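Local coordinates for hydrogenase maturation factor (Thermoanaerobacter tengcongensis, PDB 3VTH), which probably transfers the carbamoyl group of carbamoyl phosphate, with ATP, to the C-terminal cysteine of HypE during maturation of [NiFe]-hydrogenases, at residues P389-L394 / G418-I423; V457-H462 / Q469-L474; D498-G503 / V524-S529; N516-E521 / L536-L541; G693-V698 / G721-S726. All blocks are in the same frame, centred on the assembly; numbering follows the deposited sequence.

Contact 1. Residues P389-L394 / G418-I423; sequences PQPILL and GHYAFI
An outermost strand of the six-stranded mixed sheet in the Kae1-like part of HypF is laid down here, Ile392-Leu393 running antiparallel to Tyr420-Ile423. Ile392 and Ala421 form the hydrogen-bonded pair: Ile392 N gives to Ala421 O at 2.9 Å, and Ala421 N returns a nearly straight bond (172° at the hydrogen) to Ile392 O. Leu394 N continues the ladder to His419 O, 2.7 Å away. Pro391, which has no N-H to offer, works through its ring instead. Its CG rests 3.5 Å from Tyr420 CD1, and its CB makes an off-centre CH-pi contact, 4.2 Å from the centroid of the Phe422 ring. Leu393 and Tyr420 form the non-hydrogen-bonded pair; Leu393 has CG anti to its backbone N (chi1 -165°), and from there CD1 comes to 3.4 Å from His419 CD2 and also meets Tyr420 CE1. On the other face, the small Ala421 leaves its CB 4.1 Å from Ile392 CB, where helix 737-749 packs on Ala421 and Leu394. The polar ends of Tyr420 and His419 turn to Asp78 and Glu397. Beyond the ladder two waters join the segments: one donates to Pro389 O and Ile423 O, the other to Gln390 O and, at 2.8 Å, to Ile423 O. The whole is an antiparallel edge pairing that adds the outermost strand to the mixed sheet of a domain assigned to the actin-ATPase clan.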
# COMPACT_ATOMS: atom_id res chain seq x y z
N PRO A 389 2.86 -2.07 -9.33
CA PRO A 389 3.27 -0.70 -9.63
C PRO A 389 2.27 0.08 -10.52
O PRO A 389 2.70 0.94 -11.31
CB PRO A 389 4.55 -0.93 -10.42
CG PRO A 389 4.21 -2.18 -11.26
CD PRO A 389 3.30 -3.02 -10.36
N GLN A 390 0.98 -0.22 -10.43
CA GLN A 390 -0.01 0.54 -11.23
C GLN A 390 0.10 2.02 -10.86
O GLN A 390 0.07 2.37 -9.66
CB GLN A 390 -1.43 0.02 -11.02
CG GLN A 390 -2.53 0.81 -11.78
CD GLN A 390 -3.91 0.18 -11.66
OE1 GLN A 390 -4.07 -0.96 -11.24
NE2 GLN A 390 -4.94 0.94 -12.03
N PRO A 391 0.26 2.89 -11.88
CA PRO A 391 0.46 4.31 -11.58
C PRO A 391 -0.83 5.01 -11.16
O PRO A 391 -1.94 4.52 -11.43
CB PRO A 391 0.96 4.87 -12.90
CG PRO A 391 0.30 3.97 -13.97
CD PRO A 391 0.35 2.61 -13.33
N ILE A 392 -0.67 6.14 -10.48
CA ILE A 392 -1.74 7.10 -10.26
C ILE A 392 -1.86 7.96 -11.52
O ILE A 392 -0.87 8.50 -12.02
CB ILE A 392 -1.47 7.99 -9.02
CG1 ILE A 392 -1.25 7.13 -7.75
CG2 ILE A 392 -2.58 9.02 -8.79
CD1 ILE A 392 -2.31 6.06 -7.51
N LEU A 393 -3.08 8.07 -12.03
CA LEU A 393 -3.33 8.85 -13.24
C LEU A 393 -3.39 10.33 -12.92
O LEU A 393 -4.11 10.77 -12.00
CB LEU A 393 -4.63 8.40 -13.92
CG LEU A 393 -4.87 8.85 -15.37
CD1 LEU A 393 -3.73 8.41 -16.28
CD2 LEU A 393 -6.23 8.36 -15.90
N LEU A 394 -2.59 11.11 -13.65
CA LEU A 394 -2.64 12.56 -13.53
C LEU A 394 -3.55 13.15 -14.63
O LEU A 394 -3.67 12.58 -15.70
CB LEU A 394 -1.23 13.15 -13.57
CG LEU A 394 -0.28 12.56 -12.50
CD1 LEU A 394 1.16 13.02 -12.66
CD2 LEU A 394 -0.79 12.86 -11.09
N GLY A 418 4.89 11.41 -18.38
CA GLY A 418 3.64 11.56 -19.13
C GLY A 418 2.56 12.01 -18.17
O GLY A 418 2.77 12.94 -17.38
N HIS A 419 1.41 11.34 -18.19
CA HIS A 419 0.40 11.63 -17.19
C HIS A 419 0.34 10.60 -16.07
O HIS A 419 -0.72 10.39 -15.48
CB HIS A 419 -0.98 11.86 -17.81
CG HIS A 419 -1.34 10.86 -18.87
ND1 HIS A 419 -1.25 11.15 -20.21
CD2 HIS A 419 -1.79 9.59 -18.78
CE1 HIS A 419 -1.63 10.09 -20.91
NE2 HIS A 419 -1.96 9.13 -20.07
N TYR A 420 1.47 9.97 -15.76
CA TYR A 420 1.50 9.00 -14.66
C TYR A 420 2.38 9.39 -13.50
O TYR A 420 3.45 9.96 -13.68
CB TYR A 420 1.95 7.62 -15.16
CG TYR A 420 1.12 7.03 -16.28
CD1 TYR A 420 -0.21 6.69 -16.08
CD2 TYR A 420 1.69 6.76 -17.52
CE1 TYR A 420 -0.97 6.12 -17.09
CE2 TYR A 420 0.93 6.19 -18.55
CZ TYR A 420 -0.39 5.88 -18.32
OH TYR A 420 -1.14 5.33 -19.30
N ALA A 421 1.92 9.07 -12.29
CA ALA A 421 2.76 9.12 -11.10
C ALA A 421 2.98 7.66 -10.72
O ALA A 421 2.07 6.99 -10.23
CB ALA A 421 2.07 9.89 -9.98
N PHE A 422 4.17 7.15 -11.04
CA PHE A 422 4.56 5.80 -10.70
C PHE A 422 5.06 5.81 -9.26
O PHE A 422 6.25 6.04 -9.01
CB PHE A 422 5.69 5.34 -11.61
CG PHE A 422 5.25 5.08 -13.03
CD1 PHE A 422 4.54 3.92 -13.35
CD2 PHE A 422 5.55 5.99 -14.04
CE1 PHE A 422 4.13 3.67 -14.69
CE2 PHE A 422 5.16 5.75 -15.37
CZ PHE A 422 4.44 4.59 -15.69
N ILE A 423 4.14 5.63 -8.32
CA ILE A 423 4.53 5.50 -6.92
C ILE A 423 5.00 4.05 -6.67
O ILE A 423 4.38 3.07 -7.13
CB ILE A 423 3.37 5.93 -5.96
CG1 ILE A 423 3.86 5.93 -4.49
CG2 ILE A 423 2.14 5.03 -6.14
CD1 ILE A 423 2.87 6.59 -3.47
O HOH W 1 4.39 2.75 -9.90
O HOH W 2 1.85 1.94 -7.40

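Contact 2. Residues V457-H462 / Q469-L474; sequences VAHDMH and QYAKSL. With PO4 (phosphate ion), chain M.
Ala471 CB sits against two side chains of the neighbouring strand at once, 3.6 Å from Val457 CG2 and equally far from His459 CB. A methyl group suits this point because helix and strand come close: their axes approach to 8.4 Å, with the directions 150° apart. Val457 reaches the helix with CG2, which lies anti to its backbone N, and the same methyl touches Leu474 CD1 just past the helical turns. Strand 456-460, helix 466-473 and strand 478-481 make up a beta-alpha-beta unit, so the contact is the packing of the crossover helix on the first strand it connects, within the Kae1-like domain. His459 continues the apolar row with its CB and then turns polar: ND1 gives a hydrogen bond of 2.8 Å to Asp460 O, the acceptor lying close to the ring plane, which fixes the rotation of the imidazole. Lys472 crosses the imidazole at about a right angle near its CE1-NE2 end, NZ 3.9 Å from His459 CE1. An alanine in place of His459 would probably leave Asp460 O without this donor and open a gap beside the Lys472 chain, although the CB contact to Ala471 would remain. Asp460 itself closes an Asx turn, OD2 accepting from His462 N at 2.9 Å, while OD1 bonds His483, an iron ligand. His462 NE2 makes a weak bond of 3.4 Å to O4 of a phosphate ion, probably from the crystallisation liquor.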
# COMPACT_ATOMS: atom_id res chain seq x y z
N VAL A 457 14.51 16.60 -8.29
CA VAL A 457 14.23 15.71 -7.16
C VAL A 457 13.50 16.49 -6.06
O VAL A 457 13.90 17.61 -5.71
CB VAL A 457 15.51 15.04 -6.60
CG1 VAL A 457 16.51 16.09 -6.08
CG2 VAL A 457 15.17 14.07 -5.45
N ALA A 458 12.41 15.90 -5.55
CA ALA A 458 11.64 16.49 -4.47
C ALA A 458 11.87 15.66 -3.21
O ALA A 458 11.97 14.42 -3.26
CB ALA A 458 10.15 16.53 -4.82
N HIS A 459 11.99 16.36 -2.09
CA HIS A 459 12.32 15.70 -0.83
C HIS A 459 11.71 16.44 0.35
O HIS A 459 11.28 17.60 0.22
CB HIS A 459 13.85 15.59 -0.67
CG HIS A 459 14.54 16.91 -0.54
ND1 HIS A 459 14.66 17.58 0.67
CD2 HIS A 459 15.16 17.68 -1.46
CE1 HIS A 459 15.32 18.71 0.48
NE2 HIS A 459 15.64 18.79 -0.81
N ASP A 460 11.67 15.77 1.50
CA ASP A 460 11.17 16.36 2.72
C ASP A 460 12.14 17.41 3.26
O ASP A 460 13.36 17.30 3.08
CB ASP A 460 10.99 15.26 3.79
CG ASP A 460 9.96 15.65 4.86
OD1 ASP A 460 8.80 15.22 4.74
OD2 ASP A 460 10.33 16.35 5.82
N MET A 461 11.60 18.42 3.95
CA MET A 461 12.46 19.40 4.62
C MET A 461 13.34 18.79 5.71
O MET A 461 14.37 19.36 6.05
CB MET A 461 11.65 20.56 5.19
CG MET A 461 11.01 21.42 4.12
SD MET A 461 9.92 22.66 4.84
CE MET A 461 9.66 23.68 3.39
N HIS A 462 12.92 17.65 6.28
CA HIS A 462 13.69 16.98 7.35
C HIS A 462 15.07 16.59 6.81
O HIS A 462 15.16 15.76 5.91
CB HIS A 462 12.94 15.72 7.85
CG HIS A 462 13.48 15.16 9.13
ND1 HIS A 462 12.70 14.99 10.25
CD2 HIS A 462 14.71 14.71 9.46
CE1 HIS A 462 13.42 14.47 11.22
NE2 HIS A 462 14.65 14.29 10.77
N GLN A 469 19.00 12.78 2.43
CA GLN A 469 20.43 12.61 2.15
C GLN A 469 20.66 12.05 0.75
O GLN A 469 21.57 12.47 0.04
CB GLN A 469 21.10 11.75 3.24
CG GLN A 469 21.04 12.44 4.62
CD GLN A 469 21.05 11.48 5.83
OE1 GLN A 469 21.45 10.33 5.73
NE2 GLN A 469 20.63 11.99 6.98
N TYR A 470 19.81 11.12 0.34
CA TYR A 470 19.88 10.60 -1.02
C TYR A 470 19.57 11.70 -2.04
O TYR A 470 20.33 11.87 -2.99
CB TYR A 470 18.95 9.39 -1.21
CG TYR A 470 18.88 8.90 -2.66
CD1 TYR A 470 19.95 8.23 -3.25
CD2 TYR A 470 17.74 9.14 -3.42
CE1 TYR A 470 19.86 7.79 -4.59
CE2 TYR A 470 17.65 8.71 -4.73
CZ TYR A 470 18.69 8.03 -5.31
OH TYR A 470 18.55 7.64 -6.62
N ALA A 471 18.49 12.45 -1.83
CA ALA A 471 18.11 13.55 -2.73
C ALA A 471 19.25 14.56 -2.91
O ALA A 471 19.57 14.94 -4.03
CB ALA A 471 16.86 14.25 -2.24
N LYS A 472 19.85 14.97 -1.79
CA LYS A 472 20.94 15.93 -1.81
C LYS A 472 22.19 15.37 -2.47
O LYS A 472 22.98 16.13 -3.01
CB LYS A 472 21.30 16.39 -0.39
CG LYS A 472 20.14 16.95 0.42
CD LYS A 472 19.58 18.24 -0.18
CE LYS A 472 19.44 19.33 0.89
NZ LYS A 472 18.80 18.86 2.14
N SER A 473 22.35 14.05 -2.44
CA SER A 473 23.49 13.40 -3.09
C SER A 473 23.42 13.47 -4.62
O SER A 473 24.42 13.20 -5.29
CB SER A 473 23.60 11.93 -2.66
OG SER A 473 22.88 11.07 -3.55
N LEU A 474 22.26 13.79 -5.19
CA LEU A 474 22.11 13.75 -6.65
C LEU A 474 22.54 15.08 -7.31
O LEU A 474 22.57 16.12 -6.66
CB LEU A 474 20.68 13.37 -7.06
CG LEU A 474 20.06 12.08 -6.51
CD1 LEU A 474 18.55 12.01 -6.80
CD2 LEU A 474 20.77 10.84 -7.07
P PO4 M . 15.66 12.67 14.30
O1 PO4 M . 15.37 11.21 14.57
O2 PO4 M . 14.37 13.38 13.97
O3 PO4 M . 16.27 13.29 15.54
O4 PO4 M . 16.62 12.78 13.13

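Contact 3. Residues D498-G503 / V524-S529; sequences DEKVIG and VCDLKS
Val501 and Cys525 hold the close-packed end of this contact, as an antiparallel hydrogen-bonded pair. Val501 N gives to Cys525 O at 2.8 Å, and Cys525 N gives back to Val501 O at 3.1 Å. Beside these bonds the alpha carbons add CA-H...O contacts, Lys500 CA lying 3.2 Å from Cys525 O. Gly503 fits beside Cys525 because a beta carbon there would crowd the SG. Past the ladder the segments part and the contact becomes looser and wetter. Lys500 lies alongside Asp526, pointing the same way on the exposed side, yet its NZ stays 4.1 Å from Asp526 OD2, too far for a salt bridge. Asp498 crosses Leu527 at about a right angle, bringing OD2 to 3.7 Å from Leu527 CD1. A water links that same OD2, 2.6 Å away, to Leu527 N. Asp526 shapes the turn: chi1 (54°) sets CG between backbone N and carbonyl carbon. Its OD1 accepts from Lys528 N at 2.8 Å, an Asx turn in which the donor comes from above the carboxylate plane. An alanine at Asp526 would probably leave Lys528 N without its acceptor and the turn less firmly held, with Lys500 losing a nearby opposite charge. Asp498 also pairs with Lys747 of helix 737-749, the helix that packs on Leu527, while helix 483-494 lies against Val501 and Cys525, and strand 530-542 flanks Val524 next in the sheet.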
# COMPACT_ATOMS: atom_id res chain seq x y z
N ASP A 498 -6.70 20.89 -7.44
CA ASP A 498 -5.67 21.84 -7.83
C ASP A 498 -6.20 23.25 -7.55
O ASP A 498 -6.43 24.05 -8.47
CB ASP A 498 -5.33 21.66 -9.32
CG ASP A 498 -4.27 22.64 -9.81
OD1 ASP A 498 -4.25 22.91 -11.03
OD2 ASP A 498 -3.46 23.15 -9.00
N GLU A 499 -6.42 23.51 -6.26
CA GLU A 499 -6.98 24.76 -5.75
C GLU A 499 -6.70 24.77 -4.25
O GLU A 499 -6.27 23.75 -3.69
CB GLU A 499 -8.48 24.82 -6.00
CG GLU A 499 -9.31 23.76 -5.22
CD GLU A 499 -10.75 23.70 -5.70
OE1 GLU A 499 -11.64 24.25 -5.00
OE2 GLU A 499 -10.99 23.13 -6.79
N LYS A 500 -6.93 25.90 -3.60
CA LYS A 500 -6.73 25.99 -2.16
C LYS A 500 -7.81 25.20 -1.41
O LYS A 500 -8.99 25.38 -1.64
CB LYS A 500 -6.73 27.45 -1.69
CG LYS A 500 -5.39 28.17 -1.88
CD LYS A 500 -5.54 29.63 -1.47
CE LYS A 500 -4.57 30.54 -2.22
NZ LYS A 500 -3.23 30.56 -1.59
N VAL A 501 -7.38 24.31 -0.53
CA VAL A 501 -8.28 23.53 0.29
C VAL A 501 -7.92 23.75 1.75
O VAL A 501 -6.83 24.25 2.06
CB VAL A 501 -8.18 21.99 -0.03
CG1 VAL A 501 -8.60 21.71 -1.46
CG2 VAL A 501 -6.75 21.45 0.21
N ILE A 502 -8.83 23.39 2.65
CA ILE A 502 -8.50 23.28 4.07
C ILE A 502 -7.87 21.91 4.30
O ILE A 502 -8.51 20.89 4.05
CB ILE A 502 -9.75 23.46 4.94
CG1 ILE A 502 -10.30 24.89 4.77
CG2 ILE A 502 -9.44 23.15 6.39
CD1 ILE A 502 -11.76 25.08 5.21
N GLY A 503 -6.62 21.89 4.76
CA GLY A 503 -5.87 20.65 4.88
C GLY A 503 -5.72 20.32 6.35
O GLY A 503 -5.16 21.11 7.11
N VAL A 524 -4.14 25.99 5.11
CA VAL A 524 -4.81 26.29 3.86
C VAL A 524 -3.73 26.13 2.80
O VAL A 524 -2.71 26.82 2.84
CB VAL A 524 -5.42 27.69 3.85
CG1 VAL A 524 -5.89 28.04 2.44
CG2 VAL A 524 -6.58 27.78 4.86
N CYS A 525 -3.93 25.20 1.88
CA CYS A 525 -2.92 24.97 0.85
C CYS A 525 -3.45 24.62 -0.52
O CYS A 525 -4.58 24.14 -0.68
CB CYS A 525 -1.92 23.91 1.30
SG CYS A 525 -2.64 22.35 1.81
N ASP A 526 -2.62 24.88 -1.51
CA ASP A 526 -2.86 24.36 -2.85
C ASP A 526 -1.67 23.47 -3.17
O ASP A 526 -0.98 23.04 -2.26
CB ASP A 526 -3.07 25.49 -3.87
CG ASP A 526 -1.93 26.52 -3.88
OD1 ASP A 526 -0.80 26.21 -3.43
OD2 ASP A 526 -2.17 27.66 -4.34
N LEU A 527 -1.40 23.22 -4.45
CA LEU A 527 -0.28 22.35 -4.80
C LEU A 527 1.05 23.12 -4.83
O LEU A 527 2.09 22.53 -5.08
CB LEU A 527 -0.54 21.66 -6.15
CG LEU A 527 -1.68 20.63 -6.26
CD1 LEU A 527 -1.80 20.10 -7.69
CD2 LEU A 527 -1.50 19.47 -5.29
N LYS A 528 1.02 24.42 -4.62
CA LYS A 528 2.26 25.18 -4.72
C LYS A 528 2.68 25.94 -3.46
O LYS A 528 3.74 26.58 -3.46
CB LYS A 528 2.23 26.12 -5.92
CG LYS A 528 1.04 27.08 -5.96
CD LYS A 528 1.02 27.82 -7.32
CE LYS A 528 -0.22 28.71 -7.45
NZ LYS A 528 -0.22 29.46 -8.75
N SER A 529 1.85 25.91 -2.42
CA SER A 529 2.10 26.67 -1.18
C SER A 529 1.16 26.21 -0.09
O SER A 529 0.15 25.56 -0.36
CB SER A 529 1.86 28.16 -1.42
OG SER A 529 0.49 28.38 -1.75
O HOH W 3 -2.68 24.30 -6.86

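Contact 4. Residues N516-E521 / L536-L541; sequences NVWGAE and LKYKPL
Tyr538 reaches from one strand of the beta hairpin 517-525/530-542 to the start of the other, within the second Kae1-like subdomain, where the strands have spread too far for a backbone ladder. Its CB leads toward the partner segment, with CG placed anti to the carbonyl carbon (chi1 -76°). From CG outward the ring passes beneath Asn516, whose ND2 stands 3.3 Å above one face, offset toward the rim, with the amide plane turned 61° from the ring. CD2 is still 3.8 Å from that nitrogen, but CE2 comes to 3.4 Å, and on the other flank CE1 meets Asn516 CB at the same distance. Val517 O lies at the ring edge, in its plane. At the tip, OH stands 3.1 Å from Trp518 NE1; both groups bond Asp514, and Arg532 bonds the hydroxyl. A tyrosine thus suits the place, flat enough to lie under the amide and long enough to bring its hydroxyl into this polar cluster. The indole is about 6 Å from the side chain of the iron ligand Asp507, which places it close to the iron site. Farther along, Ala520 CB packs on Leu536 CD1 at 3.6 Å where the chain turns a corner. There Glu521 OE1 accepts from both Gly519 N and Ala520 N, each 2.9 Å away, the two donors approaching from opposite faces of the carboxylate plane.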
# COMPACT_ATOMS: atom_id res chain seq x y z
N ASN A 516 10.26 23.04 15.01
CA ASN A 516 9.53 22.17 15.92
C ASN A 516 8.93 21.01 15.17
O ASN A 516 8.91 21.01 13.94
CB ASN A 516 8.45 22.96 16.69
CG ASN A 516 9.05 24.03 17.60
OD1 ASN A 516 10.10 23.82 18.22
ND2 ASN A 516 8.40 25.19 17.68
N VAL A 517 8.46 20.02 15.92
CA VAL A 517 7.78 18.87 15.34
C VAL A 517 6.31 19.22 15.13
O VAL A 517 5.66 19.75 16.05
CB VAL A 517 7.91 17.65 16.27
CG1 VAL A 517 7.02 16.49 15.79
CG2 VAL A 517 9.39 17.22 16.39
N TRP A 518 5.79 18.93 13.93
CA TRP A 518 4.40 19.20 13.57
C TRP A 518 3.66 17.87 13.45
O TRP A 518 4.30 16.81 13.44
CB TRP A 518 4.33 19.95 12.24
CG TRP A 518 4.77 21.38 12.27
CD1 TRP A 518 5.42 22.05 13.28
CD2 TRP A 518 4.63 22.33 11.20
NE1 TRP A 518 5.68 23.34 12.90
CE2 TRP A 518 5.20 23.55 11.64
CE3 TRP A 518 4.06 22.27 9.91
CZ2 TRP A 518 5.23 24.71 10.83
CZ3 TRP A 518 4.08 23.43 9.11
CH2 TRP A 518 4.66 24.63 9.58
N GLY A 519 2.34 17.91 13.31
CA GLY A 519 1.56 16.65 13.34
C GLY A 519 0.14 16.80 13.83
O GLY A 519 -0.59 15.82 13.95
N ALA A 520 -0.26 18.03 14.12
CA ALA A 520 -1.64 18.32 14.44
C ALA A 520 -1.97 19.68 13.84
O ALA A 520 -2.26 20.65 14.57
CB ALA A 520 -1.85 18.30 15.95
N GLU A 521 -1.92 19.74 12.52
CA GLU A 521 -1.90 21.00 11.79
C GLU A 521 -3.15 21.19 10.94
O GLU A 521 -3.66 20.23 10.37
CB GLU A 521 -0.68 21.05 10.85
CG GLU A 521 0.61 20.50 11.48
CD GLU A 521 0.97 21.22 12.75
OE1 GLU A 521 1.20 20.54 13.78
OE2 GLU A 521 0.99 22.47 12.72
N LEU A 536 -1.69 22.46 17.65
CA LEU A 536 -1.75 22.24 19.10
C LEU A 536 -0.65 23.02 19.82
O LEU A 536 0.43 23.19 19.25
CB LEU A 536 -1.64 20.75 19.42
CG LEU A 536 -2.83 19.87 19.01
CD1 LEU A 536 -2.59 18.39 19.43
CD2 LEU A 536 -4.15 20.38 19.61
N LYS A 537 -0.93 23.51 21.03
CA LYS A 537 0.07 24.26 21.81
C LYS A 537 1.29 23.37 22.02
O LYS A 537 1.16 22.24 22.49
CB LYS A 537 -0.49 24.75 23.16
CG LYS A 537 0.48 25.68 23.92
CD LYS A 537 -0.05 26.05 25.32
CE LYS A 537 0.88 27.05 26.03
NZ LYS A 537 0.37 27.31 27.42
N TYR A 538 2.46 23.87 21.62
CA TYR A 538 3.71 23.10 21.69
C TYR A 538 4.00 22.56 23.09
O TYR A 538 3.93 23.31 24.06
CB TYR A 538 4.89 23.98 21.26
CG TYR A 538 4.96 24.18 19.77
CD1 TYR A 538 5.04 23.09 18.92
CD2 TYR A 538 4.99 25.46 19.22
CE1 TYR A 538 5.12 23.25 17.54
CE2 TYR A 538 5.08 25.64 17.84
CZ TYR A 538 5.14 24.51 17.01
OH TYR A 538 5.23 24.63 15.65
N LYS A 539 4.33 21.27 23.18
CA LYS A 539 4.74 20.64 24.44
C LYS A 539 6.14 20.10 24.29
O LYS A 539 6.50 19.60 23.20
CB LYS A 539 3.79 19.49 24.82
CG LYS A 539 2.33 19.90 24.98
CD LYS A 539 2.17 20.84 26.20
CE LYS A 539 0.75 21.40 26.29
NZ LYS A 539 0.64 22.49 27.30
N PRO A 540 6.94 20.16 25.37
CA PRO A 540 8.31 19.64 25.31
C PRO A 540 8.29 18.11 25.28
O PRO A 540 7.46 17.48 25.93
CB PRO A 540 8.94 20.16 26.62
CG PRO A 540 7.77 20.25 27.59
CD PRO A 540 6.58 20.67 26.71
N LEU A 541 9.20 17.53 24.51
CA LEU A 541 9.31 16.09 24.44
C LEU A 541 10.75 15.74 24.79
O LEU A 541 11.64 15.94 23.98
CB LEU A 541 8.97 15.62 23.01
CG LEU A 541 8.57 14.17 22.82
CD1 LEU A 541 7.10 14.04 23.16
CD2 LEU A 541 8.82 13.72 21.38

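Contact 5. Residues G693-V698 / G721-S726; sequences GINKVV and GFEVYS
Strands 696-698 and 723-726 run parallel, their axes 4.7 Å apart and inclined by 20°, with Glu723 N bonded to Asn695 O, Val697 N to Glu723 O and Tyr725 N to Val697 O. Val697 CG2 meets Phe722 CD1 and CE1 obliquely, a tight apolar contact. Asn695, just before the strand, puts CG anti to its backbone N (chi1 -164°), and its ND2 spends both hydrogens: one goes to Gly721 O at 3.0 Å, the other to Glu723 OE2 at 3.3 Å, on the lone pair turned away from the other oxygen. Both acceptors lie near the amide plane, so the flat group is held in orientation, while OD1 turns to Arg689. Gly721 ends helix 707-719 in a Schellman motif, its positive phi being easy for glycine. Lys696 runs obliquely past Tyr725, CE 3.6 Å from the OH; its NZ forms a long salt bridge to Glu723 OE1, 3.9 Å, and a stronger one to Glu499. The pair spans a beta-alpha-beta unit: helix 707-719 packs on Phe722 and Val724, helix 483-494 lies against Val698 and Tyr725, and strand 501-507 continues the sheet beside 696-700.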
# COMPACT_ATOMS: atom_id res chain seq x y z
N GLY A 693 -14.13 31.36 2.76
CA GLY A 693 -15.08 30.84 1.77
C GLY A 693 -14.74 29.43 1.27
O GLY A 693 -15.52 28.84 0.53
N ILE A 694 -13.60 28.87 1.69
CA ILE A 694 -13.16 27.53 1.25
C ILE A 694 -14.05 26.42 1.81
O ILE A 694 -14.27 26.34 3.02
CB ILE A 694 -11.66 27.27 1.54
CG1 ILE A 694 -10.81 28.28 0.76
CG2 ILE A 694 -11.26 25.82 1.19
CD1 ILE A 694 -9.35 28.29 1.14
N ASN A 695 -14.56 25.57 0.92
CA ASN A 695 -15.53 24.52 1.26
C ASN A 695 -15.02 23.08 1.05
O ASN A 695 -15.75 22.10 1.31
CB ASN A 695 -16.85 24.75 0.50
CG ASN A 695 -18.01 23.96 1.07
OD1 ASN A 695 -18.35 24.09 2.26
ND2 ASN A 695 -18.62 23.12 0.23
N LYS A 696 -13.79 22.95 0.56
CA LYS A 696 -13.15 21.66 0.38
C LYS A 696 -12.19 21.40 1.53
O LYS A 696 -11.37 22.27 1.88
CB LYS A 696 -12.38 21.58 -0.94
CG LYS A 696 -13.27 21.59 -2.21
CD LYS A 696 -12.44 21.26 -3.43
CE LYS A 696 -13.28 21.22 -4.73
NZ LYS A 696 -13.87 22.54 -5.07
N VAL A 697 -12.31 20.21 2.12
CA VAL A 697 -11.50 19.79 3.25
C VAL A 697 -10.82 18.48 2.90
O VAL A 697 -11.48 17.52 2.47
CB VAL A 697 -12.35 19.56 4.50
CG1 VAL A 697 -11.45 19.09 5.68
CG2 VAL A 697 -13.11 20.83 4.89
N VAL A 698 -9.50 18.44 3.10
CA VAL A 698 -8.69 17.25 2.88
C VAL A 698 -8.18 16.73 4.23
O VAL A 698 -7.61 17.49 5.02
CB VAL A 698 -7.49 17.55 1.94
CG1 VAL A 698 -6.54 16.36 1.87
CG2 VAL A 698 -7.96 17.94 0.54
N GLY A 721 -22.09 20.68 5.02
CA GLY A 721 -21.97 21.17 3.66
C GLY A 721 -20.60 21.11 3.01
O GLY A 721 -20.49 21.41 1.83
N PHE A 722 -19.57 20.72 3.76
CA PHE A 722 -18.22 20.60 3.20
C PHE A 722 -18.14 19.49 2.17
O PHE A 722 -18.81 18.46 2.31
CB PHE A 722 -17.19 20.28 4.29
CG PHE A 722 -16.86 21.43 5.17
CD1 PHE A 722 -15.93 22.38 4.77
CD2 PHE A 722 -17.45 21.56 6.43
CE1 PHE A 722 -15.58 23.43 5.60
CE2 PHE A 722 -17.12 22.62 7.26
CZ PHE A 722 -16.18 23.57 6.84
N GLU A 723 -17.30 19.68 1.16
CA GLU A 723 -16.85 18.58 0.30
C GLU A 723 -15.57 18.02 0.91
O GLU A 723 -14.55 18.72 0.98
CB GLU A 723 -16.57 19.08 -1.11
CG GLU A 723 -17.76 19.69 -1.81
CD GLU A 723 -17.33 20.72 -2.85
OE1 GLU A 723 -16.78 20.28 -3.89
OE2 GLU A 723 -17.51 21.95 -2.61
N VAL A 724 -15.62 16.77 1.36
CA VAL A 724 -14.54 16.20 2.15
C VAL A 724 -13.82 15.11 1.38
O VAL A 724 -14.46 14.28 0.73
CB VAL A 724 -15.05 15.66 3.51
CG1 VAL A 724 -13.87 15.26 4.40
CG2 VAL A 724 -15.93 16.70 4.20
N TYR A 725 -12.50 15.14 1.46
CA TYR A 725 -11.65 14.19 0.77
C TYR A 725 -10.65 13.55 1.72
O TYR A 725 -10.12 14.21 2.62
CB TYR A 725 -10.88 14.88 -0.35
CG TYR A 725 -11.75 15.64 -1.34
CD1 TYR A 725 -12.12 15.07 -2.56
CD2 TYR A 725 -12.18 16.95 -1.06
CE1 TYR A 725 -12.91 15.78 -3.48
CE2 TYR A 725 -12.96 17.66 -1.96
CZ TYR A 725 -13.33 17.07 -3.17
OH TYR A 725 -14.10 17.79 -4.05
N SER A 726 -10.38 12.26 1.52
CA SER A 726 -9.23 11.64 2.16
C SER A 726 -8.61 10.61 1.23
O SER A 726 -9.17 10.29 0.18
CB SER A 726 -9.59 11.01 3.51
OG SER A 726 -8.38 10.78 4.25

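How the contacts relate
Contacts 1 and 2 belong to one six-stranded sheet, the first at an outermost strand and the second where a crossover helix packs on an inner strand; contacts 3, 4 and 5 share the nine-stranded sheet of the second subdomain. Contacts 3 and 5 touch directly, through Ile502 O and Val698 N at 2.8 Å, while contacts 3 and 4 use the two ends of strand 517-525. Contacts 1 and 2 are the more buried; contacts 3, 4 and 5 are partly buried, with some residues at the surface. Backbone ladders dominate contacts 1, 3 and 5, antiparallel in the first two and parallel in the last, whereas contacts 2 and 4 rest on side chains, mainly apolar in one and aromatic-polar in the other.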